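Local atomic coordinates of secreted protein (Streptomyces lividans 1326, PDB entry 5LQI), a protein that is a secreted copper-radical oxidase of the AA5 family, here in its copper-free mutant form, and probably oxidises a substrate at a mononuclear copper site. Residues Pro80-Cys85 with Gly100-Tyr105. The protein carries 1 engineered substitution. Numbering follows the deposited sequence.
Sequences PSDLFC and GGTKRY
D82 lies alongside T102, and the two side chains point the same way. CB of D82 is 3.4 Å from the backbone O of T102. CG sits 3.8 Å from the T102 methyl, CG2. It gets there by lying anti to the backbone N (chi1 -168°). OD2 comes closer to that methyl, 3.4 Å from CG2. D82 OD2 also lies at the edge of the Y105 ring, 3.7 Å from CE1, with carboxylate and ring planes 34° apart. S50 hydrogen-bonds both OD2 and the Y105 hydroxyl. OD1 turns back to accept from F84 N at 3.2 Å, from above the carboxylate plane, closing an Asx turn. With an alanine at D82, the Asx turn would probably be lost and S50 left without its carboxylate partner. The D82 backbone O accepts from T102 N at 3.3 Å. G101 CA passes close to D82 O, 3.4 Å away. Nearby, C85 SG packs 3.9 Å from T102 CB. C85 also touches Y253, consistent with the cysteine-tyrosine pair of copper-radical oxidases. The contact is buried. It joins the loops before strand 87-90 and after strand 96-99, neighbours in one four-stranded antiparallel sheet, probably a propeller blade.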
ATOM      1  N   PRO A  80      11.816  15.458  -6.851  1.00 31.07           N
ATOM      2  CA  PRO A  80      12.402  16.530  -5.961  1.00 31.21           C
ATOM      3  C   PRO A  80      12.735  16.090  -4.560  1.00 30.41           C
ATOM      4  O   PRO A  80      13.321  16.860  -3.794  1.00 30.59           O
ATOM      5  CB  PRO A  80      11.258  17.564  -5.890  1.00 31.52           C
ATOM      6  CG  PRO A  80       9.990  16.710  -6.030  1.00 31.47           C
ATOM      7  CD  PRO A  80      10.367  15.669  -7.070  1.00 30.69           C
ATOM      8  N   SER A  81      12.338  14.873  -4.214  1.00 27.92           N
ATOM      9  CA  SER A  81      12.428  14.352  -2.895  1.00 27.12           C
ATOM     10  C   SER A  81      12.589  12.831  -2.937  1.00 25.05           C
ATOM     11  O   SER A  81      12.329  12.227  -3.956  1.00 24.41           O
ATOM     12  CB  SER A  81      11.120  14.637  -2.201  1.00 27.90           C
ATOM     13  OG  SER A  81      11.425  14.971  -0.921  1.00 29.71           O
ATOM     14  N   ASP A  82      13.012  12.228  -1.850  1.00 23.78           N
ATOM     15  CA  ASP A  82      13.042  10.782  -1.810  1.00 23.92           C
ATOM     16  C   ASP A  82      11.633  10.186  -1.517  1.00 22.91           C
ATOM     17  O   ASP A  82      11.287   9.816  -0.392  1.00 22.58           O
ATOM     18  CB  ASP A  82      14.093  10.178  -0.919  1.00 24.07           C
ATOM     19  CG  ASP A  82      14.236   8.652  -1.159  1.00 24.90           C
ATOM     20  OD1 ASP A  82      13.400   8.090  -1.936  1.00 24.70           O
ATOM     21  OD2 ASP A  82      15.160   8.025  -0.618  1.00 24.68           O
ATOM     22  N   LEU A  83      10.912   9.984  -2.603  1.00 23.18           N
ATOM     23  CA  LEU A  83       9.542   9.431  -2.584  1.00 22.73           C
ATOM     24  C   LEU A  83       9.334   7.925  -2.421  1.00 22.71           C
ATOM     25  O   LEU A  83       8.181   7.464  -2.521  1.00 22.14           O
ATOM     26  CB  LEU A  83       8.824   9.877  -3.865  1.00 22.36           C
ATOM     27  CG  LEU A  83       8.758  11.387  -4.112  1.00 22.75           C
ATOM     28  CD1 LEU A  83       8.018  11.685  -5.425  1.00 22.50           C
ATOM     29  CD2 LEU A  83       8.138  12.105  -2.913  1.00 22.60           C
ATOM     30  N   PHE A  84      10.355   7.127  -2.071  0.50 22.99           N
ATOM     31  CA  PHE A  84      10.227   5.634  -2.070  0.50 23.53           C
ATOM     32  C   PHE A  84       9.174   4.912  -1.172  0.50 23.06           C
ATOM     33  O   PHE A  84       8.697   3.838  -1.558  0.50 22.94           O
ATOM     34  CB  PHE A  84      11.615   4.967  -1.969  0.50 24.29           C
ATOM     35  CG  PHE A  84      11.865   4.180  -0.739  0.50 24.66           C
ATOM     36  CD1 PHE A  84      11.121   3.047  -0.442  0.50 24.53           C
ATOM     37  CD2 PHE A  84      12.932   4.513   0.071  0.50 25.27           C
ATOM     38  CE1 PHE A  84      11.398   2.301   0.684  0.50 25.01           C
ATOM     39  CE2 PHE A  84      13.223   3.775   1.213  0.50 25.82           C
ATOM     40  CZ  PHE A  84      12.439   2.668   1.532  0.50 25.66           C
ATOM     41  N   CYS A  85       8.759   5.520  -0.066  1.00 22.82           N
ATOM     42  CA  CYS A  85       7.853   5.478   1.070  1.00 21.97           C
ATOM     43  C   CYS A  85       6.971   6.715   1.327  1.00 19.31           C
ATOM     44  O   CYS A  85       6.571   7.043   2.445  1.00 17.71           O
ATOM     45  CB  CYS A  85       8.503   4.855   2.290  1.00 24.54           C
ATOM     46  SG  CYS A  85       9.967   5.573   2.931  1.00 30.50           S
ATOM     47  N   GLY A 100       5.277  12.863   1.992  1.00 15.78           N
ATOM     48  CA  GLY A 100       6.075  12.067   2.915  1.00 15.90           C
ATOM     49  C   GLY A 100       7.187  11.443   2.122  1.00 16.11           C
ATOM     50  O   GLY A 100       7.405  11.826   0.953  1.00 16.71           O
ATOM     51  N   GLY A 101       7.895  10.526   2.718  1.00 15.88           N
ATOM     52  CA  GLY A 101       9.084   9.931   2.148  1.00 16.26           C
ATOM     53  C   GLY A 101      10.120   9.758   3.261  1.00 16.76           C
ATOM     54  O   GLY A 101       9.776   9.818   4.446  1.00 16.42           O
ATOM     55  N   THR A 102      11.375   9.593   2.860  1.00 18.01           N
ATOM     56  CA  THR A 102      12.470   9.411   3.783  1.00 19.48           C
ATOM     57  C   THR A 102      13.657  10.372   3.551  1.00 20.34           C
ATOM     58  O   THR A 102      13.927  10.789   2.432  1.00 19.50           O
ATOM     59  CB  THR A 102      12.973   7.977   3.743  1.00 20.25           C
ATOM     60  OG1 THR A 102      13.910   7.787   4.805  1.00 22.14           O
ATOM     61  CG2 THR A 102      13.585   7.630   2.425  1.00 20.54           C
ATOM     62  N   LYS A 103      14.351  10.650   4.646  1.00 21.59           N
ATOM     63  CA  LYS A 103      15.649  11.298   4.641  1.00 23.54           C
ATOM     64  C   LYS A 103      16.673  10.317   4.187  1.00 24.01           C
ATOM     65  O   LYS A 103      16.429   9.083   4.144  1.00 21.90           O
ATOM     66  CB  LYS A 103      16.051  11.706   6.083  1.00 24.89           C
ATOM     67  CG  LYS A 103      15.370  12.942   6.608  1.00 26.03           C
ATOM     68  CD  LYS A 103      15.380  12.940   8.144  1.00 26.98           C
ATOM     69  CE  LYS A 103      16.373  13.828   8.813  0.50 27.39           C
ATOM     70  NZ  LYS A 103      16.091  13.696  10.292  0.50 27.19           N
ATOM     71  N   ARG A 104      17.857  10.852   3.911  1.00 25.73           N
ATOM     72  CA  ARG A 104      18.981  10.006   3.533  1.00 28.54           C
ATOM     73  C   ARG A 104      19.131   8.926   4.587  1.00 29.54           C
ATOM     74  O   ARG A 104      18.951   9.189   5.765  1.00 30.70           O
ATOM     75  CB  ARG A 104      20.254  10.835   3.300  1.00 30.41           C
ATOM     76  CG  ARG A 104      21.562  10.056   3.245  1.00 32.02           C
ATOM     77  CD  ARG A 104      22.670  11.047   2.905  1.00 34.11           C
ATOM     78  NE  ARG A 104      24.019  10.452   2.893  1.00 35.57           N
ATOM     79  CZ  ARG A 104      25.032  10.837   2.105  0.50 37.03           C
ATOM     80  NH1 ARG A 104      24.902  11.825   1.220  0.50 37.87           N
ATOM     81  NH2 ARG A 104      26.205  10.214   2.178  0.50 37.99           N
ATOM     82  N   TYR A 105      19.329   7.684   4.188  1.00 30.63           N
ATOM     83  CA  TYR A 105      19.381   6.623   5.198  1.00 32.81           C
ATOM     84  C   TYR A 105      20.752   5.987   5.127  1.00 39.21           C
ATOM     85  O   TYR A 105      21.169   5.597   4.025  1.00 45.02           O
ATOM     86  CB  TYR A 105      18.272   5.566   5.020  1.00 29.84           C
ATOM     87  CG  TYR A 105      17.951   5.156   3.609  1.00 28.38           C
ATOM     88  CD1 TYR A 105      17.029   5.852   2.883  1.00 26.81           C
ATOM     89  CD2 TYR A 105      18.526   4.028   3.025  1.00 27.83           C
ATOM     90  CE1 TYR A 105      16.708   5.467   1.611  1.00 26.80           C
ATOM     91  CE2 TYR A 105      18.185   3.626   1.752  1.00 26.98           C
ATOM     92  CZ  TYR A 105      17.290   4.355   1.063  1.00 26.47           C
ATOM     93  OH  TYR A 105      16.965   4.061  -0.178  1.00 26.02           O
TER
HETATM   94  O   HOH W   1      14.563  12.968   1.155  1.00 31.68           O